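Local coordinates for FEZ-1 protein (Fluoribacter gormanii, PDB 5WCK) that probably hydrolyses beta-lactam antibiotics, working as a monomeric, zinc-dependent metallo-beta-lactamase of subclass B3, at residues R12-L17 with C208-G213; G35-N40 with E132-G137; S99-G104 with T120-D125. The protein carries 2 engineered substitutions. All blocks are in the same frame, centred on the assembly; numbering follows the deposited sequence.

Contact 1: R12-L17 with C208-G213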
ATOM      1  N   ARG A  12       0.234 -17.513  -0.513  1.00  8.44           N
ATOM      2  CA  ARG A  12       1.149 -17.150   0.550  1.00  9.03           C
ATOM      3  C   ARG A  12       2.437 -16.574  -0.048  1.00  8.14           C
ATOM      4  O   ARG A  12       3.119 -17.226  -0.844  1.00  9.58           O
ATOM      5  CB  ARG A  12       1.438 -18.360   1.442  1.00  8.89           C
ATOM      6  CG  ARG A  12       2.136 -18.016   2.743  1.00 10.44           C
ATOM      7  CD  ARG A  12       2.028 -19.140   3.759  1.00 16.22           C
ATOM      8  NE  ARG A  12       2.888 -20.224   3.340  1.00 17.95           N
ATOM      9  CZ  ARG A  12       4.192 -20.272   3.573  1.00 32.57           C
ATOM     10  NH1 ARG A  12       4.761 -19.324   4.298  1.00 20.19           N
ATOM     11  NH2 ARG A  12       4.925 -21.265   3.092  1.00 23.80           N
ATOM     12  N   ILE A  13       2.809 -15.360   0.389  1.00  7.66           N
ATOM     13  CA  ILE A  13       4.033 -14.712  -0.068  1.00  7.47           C
ATOM     14  C   ILE A  13       5.226 -15.277   0.712  1.00  9.96           C
ATOM     15  O   ILE A  13       6.183 -15.755   0.153  1.00 11.29           O
ATOM     16  CB  ILE A  13       3.933 -13.180   0.071  1.00  9.53           C
ATOM     17  CG1 ILE A  13       2.820 -12.593  -0.804  1.00  7.84           C
ATOM     18  CG2 ILE A  13       5.287 -12.531  -0.213  1.00 10.04           C
ATOM     19  CD1 ILE A  13       2.380 -11.170  -0.466  1.00  7.89           C
ATOM     20  N   ALA A  14       5.146 -15.219   2.038  1.00  7.45           N
ATOM     21  CA  ALA A  14       6.221 -15.666   2.944  1.00 10.16           C
ATOM     22  C   ALA A  14       5.667 -15.607   4.362  1.00 10.66           C
ATOM     23  O   ALA A  14       4.833 -14.770   4.649  1.00  8.78           O
ATOM     24  CB  ALA A  14       7.428 -14.768   2.819  1.00 11.07           C
ATOM     25  N   GLY A  15       6.142 -16.495   5.239  1.00 11.50           N
ATOM     26  CA  GLY A  15       5.674 -16.484   6.630  1.00  9.60           C
ATOM     27  C   GLY A  15       4.152 -16.468   6.692  1.00  8.23           C
ATOM     28  O   GLY A  15       3.479 -17.279   6.042  1.00 10.49           O
ATOM     29  N   ASN A  16       3.605 -15.499   7.439  1.00  7.39           N
ATOM     30  CA  ASN A  16       2.156 -15.365   7.602  1.00  7.45           C
ATOM     31  C   ASN A  16       1.578 -14.208   6.779  1.00  6.24           C
ATOM     32  O   ASN A  16       0.478 -13.728   7.112  1.00  6.55           O
ATOM     33  CB  ASN A  16       1.779 -15.228   9.088  1.00  7.54           C
ATOM     34  CG  ASN A  16       2.349 -14.001   9.776  1.00  9.03           C
ATOM     35  OD1 ASN A  16       3.396 -13.499   9.383  1.00 10.96           O
ATOM     36  ND2 ASN A  16       1.705 -13.557  10.855  1.00  8.85           N
ATOM     37  N   LEU A  17       2.246 -13.846   5.679  1.00  5.41           N
ATOM     38  CA  LEU A  17       1.803 -12.778   4.790  1.00  6.01           C
ATOM     39  C   LEU A  17       1.318 -13.391   3.476  1.00  6.81           C
ATOM     40  O   LEU A  17       2.064 -14.149   2.824  1.00  7.85           O
ATOM     41  CB  LEU A  17       2.964 -11.807   4.542  1.00  6.14           C
ATOM     42  CG  LEU A  17       2.716 -10.721   3.492  1.00  7.66           C
ATOM     43  CD1 LEU A  17       1.688  -9.727   3.949  1.00  8.37           C
ATOM     44  CD2 LEU A  17       4.015 -10.006   3.164  1.00 10.36           C
ATOM     45  N   CYS A 208      15.461  -4.121   2.342  1.00  6.83           N
ATOM     46  CA  CYS A 208      14.310  -4.560   1.533  1.00  6.35           C
ATOM     47  C   CYS A 208      14.641  -5.927   0.934  1.00  9.47           C
ATOM     48  O   CYS A 208      15.386  -6.003  -0.041  1.00 10.56           O
ATOM     49  CB  CYS A 208      14.033  -3.537   0.454  1.00  9.04           C
ATOM     50  SG  CYS A 208      12.534  -3.932  -0.489  1.00 12.53           S
ATOM     51  N   ASP A 209      14.085  -6.976   1.528  1.00  7.42           N
ATOM     52  CA  ASP A 209      14.305  -8.351   1.054  1.00  8.11           C
ATOM     53  C   ASP A 209      13.094  -8.797   0.222  1.00  7.07           C
ATOM     54  O   ASP A 209      13.244  -9.189  -0.932  1.00 10.54           O
ATOM     55  CB  ASP A 209      14.573  -9.340   2.192  1.00  9.92           C
ATOM     56  CG  ASP A 209      15.758  -8.959   3.073  1.00 12.00           C
ATOM     57  OD1 ASP A 209      16.833  -8.719   2.514  1.00 21.03           O
ATOM     58  OD2 ASP A 209      15.569  -8.831   4.278  1.00  9.88           O
ATOM     59  N   ILE A 210      11.893  -8.715   0.793  1.00  6.27           N
ATOM     60  CA  ILE A 210      10.667  -9.115   0.102  1.00  6.61           C
ATOM     61  C   ILE A 210       9.982  -7.836  -0.383  1.00  5.98           C
ATOM     62  O   ILE A 210       9.535  -7.010   0.400  1.00  8.31           O
ATOM     63  CB  ILE A 210       9.777 -10.001   0.981  1.00  8.39           C
ATOM     64  CG1 ILE A 210      10.454 -11.361   1.203  1.00 11.05           C
ATOM     65  CG2 ILE A 210       8.381 -10.186   0.364  1.00  8.28           C
ATOM     66  CD1 ILE A 210       9.825 -12.192   2.261  1.00 11.36           C
ATOM     67  N   PHE A 211      10.039  -7.661  -1.691  1.00  4.96           N
ATOM     68  CA  PHE A 211       9.745  -6.425  -2.386  1.00  4.72           C
ATOM     69  C   PHE A 211       8.286  -6.414  -2.835  1.00  5.82           C
ATOM     70  O   PHE A 211       7.915  -7.180  -3.709  1.00  6.32           O
ATOM     71  CB  PHE A 211      10.717  -6.294  -3.561  1.00  5.15           C
ATOM     72  CG  PHE A 211      10.416  -5.215  -4.567  1.00  5.35           C
ATOM     73  CD1 PHE A 211       9.754  -4.043  -4.235  1.00  6.85           C
ATOM     74  CD2 PHE A 211      10.795  -5.399  -5.879  1.00  5.69           C
ATOM     75  CE1 PHE A 211       9.491  -3.082  -5.204  1.00  8.68           C
ATOM     76  CE2 PHE A 211      10.511  -4.455  -6.851  1.00  6.34           C
ATOM     77  CZ  PHE A 211       9.859  -3.302  -6.511  1.00  7.48           C
ATOM     78  N   LEU A 212       7.475  -5.555  -2.218  1.00  5.19           N
ATOM     79  CA  LEU A 212       6.034  -5.488  -2.519  1.00  4.29           C
ATOM     80  C   LEU A 212       5.634  -4.021  -2.701  1.00  6.49           C
ATOM     81  O   LEU A 212       6.468  -3.085  -2.524  1.00  5.72           O
ATOM     82  CB  LEU A 212       5.248  -6.148  -1.381  1.00  5.09           C
ATOM     83  CG  LEU A 212       5.608  -7.604  -1.093  1.00  6.35           C
ATOM     84  CD1 LEU A 212       4.973  -8.069   0.214  1.00  5.30           C
ATOM     85  CD2 LEU A 212       5.175  -8.505  -2.242  1.00  8.27           C
ATOM     86  N   GLY A 213       4.360  -3.813  -3.044  1.00  5.92           N
ATOM     87  CA  GLY A 213       3.877  -2.481  -3.319  1.00  6.53           C
ATOM     88  C   GLY A 213       2.371  -2.423  -3.422  1.00  6.07           C
ATOM     89  O   GLY A 213       1.669  -3.424  -3.362  1.00  6.48           O
TER

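Contact 2: G35-N40 with E132-G137. With SO4 (sulfate ion), chain I.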
ATOM      1  N   GLY A  35      -6.352 -13.143  15.023  1.00 10.01           N
ATOM      2  CA  GLY A  35      -7.115 -12.563  13.927  1.00  7.54           C
ATOM      3  C   GLY A  35      -6.189 -12.033  12.853  1.00  7.47           C
ATOM      4  O   GLY A  35      -4.958 -12.193  12.932  1.00  6.96           O
ATOM      5  N   ASN A  36      -6.789 -11.386  11.847  1.00  7.50           N
ATOM      6  CA  ASN A  36      -6.061 -11.037  10.626  1.00  7.29           C
ATOM      7  C   ASN A  36      -6.021  -9.524  10.406  1.00  7.61           C
ATOM      8  O   ASN A  36      -6.925  -8.788  10.837  1.00  7.12           O
ATOM      9  CB  ASN A  36      -6.709 -11.723   9.424  1.00  8.76           C
ATOM     10  CG  ASN A  36      -6.845 -13.213   9.631  1.00  8.90           C
ATOM     11  OD1 ASN A  36      -6.043 -13.833  10.346  1.00  9.14           O
ATOM     12  ND2 ASN A  36      -7.875 -13.785   9.029  1.00  8.13           N
ATOM     13  N   ILE A  37      -4.975  -9.074   9.698  1.00  5.54           N
ATOM     14  CA  ILE A  37      -4.821  -7.693   9.267  1.00  4.80           C
ATOM     15  C   ILE A  37      -4.955  -7.676   7.741  1.00  6.25           C
ATOM     16  O   ILE A  37      -4.342  -8.515   7.071  1.00  6.81           O
ATOM     17  CB  ILE A  37      -3.450  -7.115   9.646  1.00  6.03           C
ATOM     18  CG1 ILE A  37      -3.185  -7.236  11.153  1.00  7.67           C
ATOM     19  CG2 ILE A  37      -3.295  -5.685   9.143  1.00  7.74           C
ATOM     20  CD1 ILE A  37      -1.781  -6.868  11.563  1.00  8.75           C
ATOM     21  N   LEU A  38      -5.787  -6.772   7.233  1.00  5.35           N
ATOM     22  CA  LEU A  38      -5.959  -6.558   5.801  1.00  6.38           C
ATOM     23  C   LEU A  38      -5.364  -5.201   5.420  1.00  6.27           C
ATOM     24  O   LEU A  38      -5.640  -4.187   6.091  1.00  6.42           O
ATOM     25  CB  LEU A  38      -7.450  -6.614   5.452  1.00  6.91           C
ATOM     26  CG  LEU A  38      -7.792  -6.333   3.995  1.00  9.47           C
ATOM     27  CD1 LEU A  38      -7.220  -7.380   3.059  1.00  6.57           C
ATOM     28  CD2 LEU A  38      -9.296  -6.231   3.784  1.00 12.14           C
ATOM     29  N   ILE A  39      -4.552  -5.186   4.350  1.00  5.63           N
ATOM     30  CA  ILE A  39      -3.955  -3.928   3.816  1.00  4.91           C
ATOM     31  C   ILE A  39      -4.511  -3.704   2.399  1.00  5.68           C
ATOM     32  O   ILE A  39      -4.331  -4.584   1.594  1.00  6.03           O
ATOM     33  CB  ILE A  39      -2.411  -3.987   3.800  1.00  7.16           C
ATOM     34  CG1 ILE A  39      -1.833  -4.509   5.118  1.00  6.00           C
ATOM     35  CG2 ILE A  39      -1.858  -2.611   3.476  1.00  7.40           C
ATOM     36  CD1 ILE A  39      -0.327  -4.348   5.245  1.00  7.08           C
ATOM     37  N   ASN A  40      -5.181  -2.561   2.218  1.00  4.94           N
ATOM     38  CA  ASN A  40      -5.792  -2.041   0.963  1.00  5.91           C
ATOM     39  C   ASN A  40      -7.190  -2.629   0.720  1.00  7.24           C
ATOM     40  O   ASN A  40      -7.282  -3.787   0.500  1.00  7.52           O
ATOM     41  CB  ASN A  40      -4.854  -2.049  -0.246  1.00  4.32           C
ATOM     42  CG  ASN A  40      -3.624  -1.198  -0.020  1.00  5.91           C
ATOM     43  OD1 ASN A  40      -3.713  -0.108   0.480  1.00  6.55           O
ATOM     44  ND2 ASN A  40      -2.471  -1.696  -0.424  1.00  5.44           N
ATOM     45  N   GLU A 132       5.347   4.156  13.930  1.00  7.42           N
ATOM     46  CA  GLU A 132       4.446   3.492  14.882  1.00  6.74           C
ATOM     47  C   GLU A 132       4.194   2.038  14.465  1.00  9.67           C
ATOM     48  O   GLU A 132       4.118   1.712  13.292  1.00  8.44           O
ATOM     49  CB  GLU A 132       3.108   4.216  14.964  1.00  7.75           C
ATOM     50  CG  GLU A 132       2.216   3.732  16.074  1.00  8.51           C
ATOM     51  CD  GLU A 132       1.078   4.667  16.407  1.00 14.05           C
ATOM     52  OE1 GLU A 132       0.355   4.379  17.384  1.00 14.56           O
ATOM     53  OE2 GLU A 132       0.918   5.658  15.708  1.00 11.82           O
ATOM     54  N   ARG A 133       4.086   1.152  15.462  1.00  7.25           N
ATOM     55  CA  ARG A 133       3.842  -0.270  15.204  1.00  7.54           C
ATOM     56  C   ARG A 133       2.341  -0.580  15.240  1.00  7.91           C
ATOM     57  O   ARG A 133       1.562   0.031  15.983  1.00  9.33           O
ATOM     58  CB  ARG A 133       4.681  -1.094  16.193  1.00  9.70           C
ATOM     59  CG  ARG A 133       6.170  -0.910  15.933  1.00 14.57           C
ATOM     60  CD  ARG A 133       7.160  -1.629  16.811  1.00 20.64           C
ATOM     61  NE  ARG A 133       6.846  -1.683  18.212  1.00 31.77           N
ATOM     62  CZ  ARG A 133       7.377  -2.597  19.020  1.00 65.05           C
ATOM     63  NH1 ARG A 133       6.905  -2.768  20.241  1.00 35.01           N
ATOM     64  NH2 ARG A 133       8.355  -3.375  18.581  1.00 52.08           N
ATOM     65  N   VAL A 134       1.958  -1.573  14.432  1.00  6.16           N
ATOM     66  CA  VAL A 134       0.655  -2.192  14.472  1.00  6.71           C
ATOM     67  C   VAL A 134       0.903  -3.663  14.798  1.00  8.08           C
ATOM     68  O   VAL A 134       1.594  -4.377  14.040  1.00  8.01           O
ATOM     69  CB  VAL A 134      -0.121  -2.029  13.158  1.00  6.73           C
ATOM     70  CG1 VAL A 134      -1.415  -2.849  13.153  1.00  8.02           C
ATOM     71  CG2 VAL A 134      -0.397  -0.564  12.854  1.00  7.48           C
ATOM     72  N   GLU A 135       0.372  -4.096  15.948  1.00  6.24           N
ATOM     73  CA  GLU A 135       0.721  -5.399  16.519  1.00  7.62           C
ATOM     74  C   GLU A 135      -0.565  -6.219  16.693  1.00 11.36           C
ATOM     75  O   GLU A 135      -1.577  -5.712  17.186  1.00 11.39           O
ATOM     76  CB  GLU A 135       1.415  -5.215  17.875  1.00  9.94           C
ATOM     77  CG  GLU A 135       2.709  -4.389  17.837  1.00 18.35           C
ATOM     78  CD  GLU A 135       3.404  -4.181  19.184  1.00 34.38           C
ATOM     79  OE1 GLU A 135       4.064  -5.122  19.666  1.00 25.10           O
ATOM     80  OE2 GLU A 135       3.269  -3.078  19.775  1.00 26.58           O
ATOM     81  N   LEU A 136      -0.537  -7.494  16.288  1.00  7.01           N
ATOM     82  CA  LEU A 136      -1.643  -8.395  16.517  1.00  6.99           C
ATOM     83  C   LEU A 136      -1.102  -9.815  16.602  1.00  7.81           C
ATOM     84  O   LEU A 136      -0.376 -10.257  15.707  1.00  8.41           O
ATOM     85  CB  LEU A 136      -2.674  -8.293  15.384  1.00  7.29           C
ATOM     86  CG  LEU A 136      -3.951  -9.117  15.522  1.00  8.45           C
ATOM     87  CD1 LEU A 136      -4.799  -8.677  16.706  1.00 12.48           C
ATOM     88  CD2 LEU A 136      -4.771  -9.076  14.252  1.00 10.57           C
ATOM     89  N   GLY A 137      -1.420 -10.497  17.716  1.00  9.94           N
ATOM     90  CA  GLY A 137      -1.067 -11.896  17.845  1.00  8.26           C
ATOM     91  C   GLY A 137       0.427 -12.167  17.730  1.00  9.23           C
ATOM     92  O   GLY A 137       0.807 -13.260  17.295  1.00  9.54           O
TER
HETATM   93  S   SO4 I 307       4.714   2.442  19.215  0.50 25.82           S
HETATM   94  O1  SO4 I 307       3.285   2.056  19.196  0.50 27.57           O
HETATM   95  O2  SO4 I 307       5.357   1.950  17.974  0.50 21.54           O
HETATM   96  O3  SO4 I 307       4.802   3.917  19.191  0.50 31.00           O
HETATM   97  O4  SO4 I 307       5.338   1.908  20.435  0.50 26.01           O

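Contact 3: S99-G104 with T120-D125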
ATOM      1  N   SER A  99      -7.432  13.311   6.980  1.00  9.66           N
ATOM      2  CA  SER A  99      -8.415  14.261   6.437  1.00  9.19           C
ATOM      3  C   SER A  99      -9.020  13.724   5.134  1.00 10.04           C
ATOM      4  O   SER A  99     -10.230  13.840   4.876  1.00 10.61           O
ATOM      5  CB  SER A  99      -7.813  15.621   6.229  1.00 13.95           C
ATOM      6  OG  SER A  99      -8.740  16.468   5.576  1.00 16.79           O
ATOM      7  N   VAL A 100      -8.178  13.169   4.256  1.00  9.16           N
ATOM      8  CA  VAL A 100      -8.692  12.658   2.992  1.00  7.65           C
ATOM      9  C   VAL A 100      -9.655  11.485   3.220  1.00  8.25           C
ATOM     10  O   VAL A 100     -10.688  11.393   2.556  1.00  8.20           O
ATOM     11  CB  VAL A 100      -7.549  12.283   2.033  1.00  8.30           C
ATOM     12  CG1 VAL A 100      -8.051  11.532   0.836  1.00  8.96           C
ATOM     13  CG2 VAL A 100      -6.794  13.533   1.614  1.00 13.36           C
ATOM     14  N   ILE A 101      -9.323  10.589   4.145  1.00  8.30           N
ATOM     15  CA  ILE A 101     -10.201   9.460   4.419  1.00  9.75           C
ATOM     16  C   ILE A 101     -11.550   9.953   4.982  1.00  8.49           C
ATOM     17  O   ILE A 101     -12.603   9.503   4.535  1.00 10.15           O
ATOM     18  CB  ILE A 101      -9.489   8.449   5.334  1.00  8.13           C
ATOM     19  CG1 ILE A 101      -8.260   7.839   4.642  1.00  9.98           C
ATOM     20  CG2 ILE A 101     -10.457   7.371   5.809  1.00  9.82           C
ATOM     21  CD1 ILE A 101      -8.548   7.213   3.304  1.00  9.18           C
ATOM     22  N   LEU A 102     -11.522  10.880   5.933  1.00  7.58           N
ATOM     23  CA  LEU A 102     -12.785  11.371   6.568  1.00  8.75           C
ATOM     24  C   LEU A 102     -13.664  12.089   5.527  1.00 12.25           C
ATOM     25  O   LEU A 102     -14.896  11.999   5.578  1.00 12.28           O
ATOM     26  CB  LEU A 102     -12.456  12.326   7.720  1.00 10.80           C
ATOM     27  CG  LEU A 102     -11.701  11.742   8.908  1.00 13.25           C
ATOM     28  CD1 LEU A 102     -11.536  12.786   9.998  1.00 14.53           C
ATOM     29  CD2 LEU A 102     -12.355  10.493   9.459  1.00 23.41           C
ATOM     30  N   SER A 103     -13.035  12.787   4.571  1.00  8.55           N
ATOM     31  CA  SER A 103     -13.741  13.602   3.586  1.00 11.35           C
ATOM     32  C   SER A 103     -14.042  12.805   2.308  1.00 11.65           C
ATOM     33  O   SER A 103     -14.614  13.344   1.346  1.00 10.36           O
ATOM     34  CB  SER A 103     -12.969  14.859   3.276  1.00 12.52           C
ATOM     35  OG  SER A 103     -11.805  14.582   2.505  1.00 10.75           O
ATOM     36  N   GLY A 104     -13.617  11.534   2.230  1.00  9.74           N
ATOM     37  CA  GLY A 104     -13.844  10.755   1.033  1.00 10.30           C
ATOM     38  C   GLY A 104     -13.194  11.376  -0.199  1.00  9.37           C
ATOM     39  O   GLY A 104     -13.715  11.244  -1.309  1.00  9.85           O
ATOM     40  N   THR A 120     -16.439   6.714  -0.520  1.00 10.87           N
ATOM     41  CA  THR A 120     -17.289   6.729   0.682  1.00 10.87           C
ATOM     42  C   THR A 120     -16.498   7.179   1.903  1.00 12.57           C
ATOM     43  O   THR A 120     -15.416   6.651   2.187  1.00 11.44           O
ATOM     44  CB  THR A 120     -17.922   5.353   0.900  1.00 12.34           C
ATOM     45  OG1 THR A 120     -18.620   5.006  -0.297  1.00 13.39           O
ATOM     46  CG2 THR A 120     -18.857   5.329   2.087  1.00 15.42           C
ATOM     47  N   GLN A 121     -17.058   8.150   2.632  1.00 12.42           N
ATOM     48  CA  GLN A 121     -16.510   8.614   3.895  1.00 13.29           C
ATOM     49  C   GLN A 121     -16.538   7.482   4.939  1.00 13.11           C
ATOM     50  O   GLN A 121     -17.416   6.609   4.943  1.00 14.94           O
ATOM     51  CB  GLN A 121     -17.294   9.833   4.387  1.00 15.58           C
ATOM     52  CG  GLN A 121     -17.199  11.023   3.444  1.00 15.91           C
ATOM     53  CD  GLN A 121     -17.912  12.247   3.970  1.00 23.47           C
ATOM     54  OE1 GLN A 121     -18.313  12.307   5.127  1.00 33.66           O
ATOM     55  NE2 GLN A 121     -18.034  13.253   3.122  1.00 53.06           N
ATOM     56  N   SER A 122     -15.512   7.469   5.795  1.00 12.69           N
ATOM     57  CA  SER A 122     -15.426   6.515   6.879  1.00 11.68           C
ATOM     58  C   SER A 122     -14.765   7.223   8.060  1.00 15.37           C
ATOM     59  O   SER A 122     -14.241   8.334   7.917  1.00 19.48           O
ATOM     60  CB  SER A 122     -14.693   5.280   6.439  1.00 16.33           C
ATOM     61  OG  SER A 122     -13.378   5.641   6.121  1.00 17.19           O
ATOM     62  N   THR A 123     -14.827   6.594   9.235  1.00 10.39           N
ATOM     63  CA  THR A 123     -14.102   7.090  10.372  1.00 11.02           C
ATOM     64  C   THR A 123     -12.851   6.236  10.566  1.00  8.35           C
ATOM     65  O   THR A 123     -12.828   5.055  10.231  1.00 11.65           O
ATOM     66  CB  THR A 123     -14.998   7.098  11.614  1.00 18.04           C
ATOM     67  OG1 THR A 123     -15.444   5.761  11.814  1.00 20.81           O
ATOM     68  CG2 THR A 123     -16.198   8.002  11.462  1.00 17.89           C
ATOM     69  N   VAL A 124     -11.842   6.880  11.136  1.00 11.35           N
ATOM     70  CA  VAL A 124     -10.582   6.241  11.468  1.00 12.91           C
ATOM     71  C   VAL A 124     -10.602   5.901  12.964  1.00 12.54           C
ATOM     72  O   VAL A 124     -10.766   6.767  13.821  1.00 12.18           O
ATOM     73  CB  VAL A 124      -9.411   7.152  11.062  1.00 10.17           C
ATOM     74  CG1 VAL A 124      -8.077   6.672  11.620  1.00 11.27           C
ATOM     75  CG2 VAL A 124      -9.356   7.307   9.547  1.00 12.49           C
ATOM     76  N   ASP A 125     -10.351   4.626  13.263  1.00  9.31           N
ATOM     77  CA  ASP A 125     -10.364   4.128  14.651  1.00  9.03           C
ATOM     78  C   ASP A 125      -9.049   4.420  15.390  1.00 11.52           C
ATOM     79  O   ASP A 125      -9.056   4.608  16.613  1.00 14.70           O
ATOM     80  CB  ASP A 125     -10.711   2.646  14.637  1.00 10.34           C
ATOM     81  CG  ASP A 125     -12.103   2.416  14.088  1.00 15.68           C
ATOM     82  OD1 ASP A 125     -13.046   2.942  14.707  1.00 16.52           O
ATOM     83  OD2 ASP A 125     -12.231   1.778  13.029  1.00 11.05           O
TER
HETATM   84  O   HOH W   1     -13.102   6.959   3.572  1.00 10.81           O
HETATM   85  O   HOH W   2     -16.021  10.641   7.920  1.00 21.63           O
HETATM   86  O   HOH W   3     -17.252  12.990   0.593  1.00 28.01           O

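Contact 1: R12-L17 with C208-G213
Ile13 and Ile210 adopt nearly the same first torsion (chi1 -63° and -68°): in each, CG1 lies beside the backbone N and CG2 stands anti to it. The two branched side chains cross obliquely, with methyl CG2 of Ile13 3.9 Å from CG2 of Ile210. The longer arm of each isoleucine finds a different partner. The small CB of Ala14 lets CD1 of Ile210 come as close as 3.6 Å to it, while CD1 of Ile13 points tip to tip at CD1 of Leu212, 4.1 Å away. That same leucine methyl is also met end-on by Leu17, whose CD2 lies 3.7 Å from Leu212 CD1. The segments share no hydrogen bond; all the meeting atoms are buried aliphatic carbons. Strands 11-14 and 210-213 are edge strands of two different sheets, and the contact closes part of the sandwich interior of the metallo-beta-lactamase fold. Their axes pass 9.4 Å apart at 130°, so the strands face one another with side chains between them. Within 12-17 a type II' turn from Ala14 to Leu17 reverses the chain, Gly15 supplying the positive phi. Ile13 and Ala14 both face Leu17 in a classic beta bulge, which lets two consecutive residues direct their CB toward 208-213; Ile13 N donates to Leu17 O at 2.8 Å. On the outer side, Arg12 NH1 reaches the turn, giving a 3.0 Å hydrogen bond to an in-plane lone pair of Gly15 O. Tyr28, Leu160 and Phe236 pack against the same aliphatic cluster.

Contact 2: G35-N40 with E132-G137
Leu136 leaves the backbone with CG anti to its N (chi1 -176°), which carries the isobutyl group across to segment 35-40. Its CB lies 4.2 Å from CD1 of Ile37, the first carbon pair of the contact. CG comes next, 4.1 Å from the carbonyl oxygen of Gly35. At the tip, CD2 settles against the Gly35 peptide, 3.4 Å from Gly35 O, and also touches CG1 of Ile37 at 3.9 Å. The two side chains thus slide past each other in opposite directions, each lying along the other's flank. Gly35 suits its place because its backbone angles are open in practice to glycine: a CB would be jammed against the carbonyl O of the preceding residue. Its carbonyl is engaged as well, bonding to the hydroxyl of Thr32. Further along the strand pair, Ile37 CD1 looks toward CG1 of Val134 at a looser 4.3 Å. Here the two beta-sheets of the metallo-beta-lactamase sandwich face each other: strand 35-39 is an inner strand of one, strand 133-136 an edge strand of the other, and their axes pass 8.6 Å apart at 146°. Branched aliphatics fill the layer between them, with Leu68 and Ile66 of strand 64-68 adding to it. The residues flanking Val134 belong to the outer surface. Arg133 N donates to O2 of a sulfate, probably from the crystallisation liquor, at 2.9 Å with an N-H...O angle of 149°. The same oxygen sits at the edge of the Arg133 guanidinium, near its plane. Glu135 makes a long ion pair with that group, OE2 to Arg133 NH1 3.7 Å, well out of the guanidinium plane and held by charge alone.

Contact 3: S99-G104 with T120-D125
Leu102 lays its CD2 methyl over the backbone of the loop, 3.3 Å from the carbonyl oxygen of Ser122 and beside CA of Thr123. CG lies beside the backbone N (chi1 -64°) and CD1 anti to CA (chi2 -176°), so CD2 is the branch that folds back over the loop. One residue earlier, Ile101 offers CG2, anti to its backbone N, to two neighbours: Ser122 OG at 3.4 Å and, with the side chains crossing at about a right angle, Val124 CG2 at 3.9 Å. Behind Ile101 lie Tyr91 and Val93 of strand 90-94, so a branched aliphatic suits. Gln121 stretches along the helix end, its CG 3.3 Å from Leu102 O. No direct hydrogen bond joins the segments; three waters do. One donates to both Ile101 O and Thr120 O and accepts from Ser122 OG (2.9 Å), a hydroxyl turned by chi1 64° to reach it. Another donates to Leu102 O and Ser122 O. The third accepts from Gln121 NE2 at 2.7 Å and donates to Ser103 O. Leu102 O and Ser103 O, bonded to no backbone N-H of 99-104, thus gain donors, and Ile101 O gains a second. Ser103 OG adds a bond to Ser99 O at 2.9 Å, from above the carbonyl plane, and that oxygen accepts from Ser103 N too. Gly104 then takes positive phi, natural for glycine, with its N 3.2 Å from Ile101 O; a CB here would crowd Gln121 CG. This is the Schellman motif that closes helix 95-103, with the returning loop packed against its C-terminus.

How the contacts relate
Contacts 1 and 2 both bridge the two beta-sheets of the sandwich, at separate points: their centres are 14 Å apart and their nearest atoms about 5 Å, without touching. Contact 3 lies outside this layer, where helix 95-103 and the loop leading to strand 126-128 meet; its centre is 19 Å from contact 2 and 28 Å from contact 1, on the opposite side of the chain's centre from contact 1. Along the sequence they nest, contact 3 within the loop closed by contact 2, and that within contact 1. The Ile101 side chain of contact 3 is about 11 Å from a zinc ion and that of Leu212 in contact 1 about 14 Å, whereas contact 2 lies away from the metal sites.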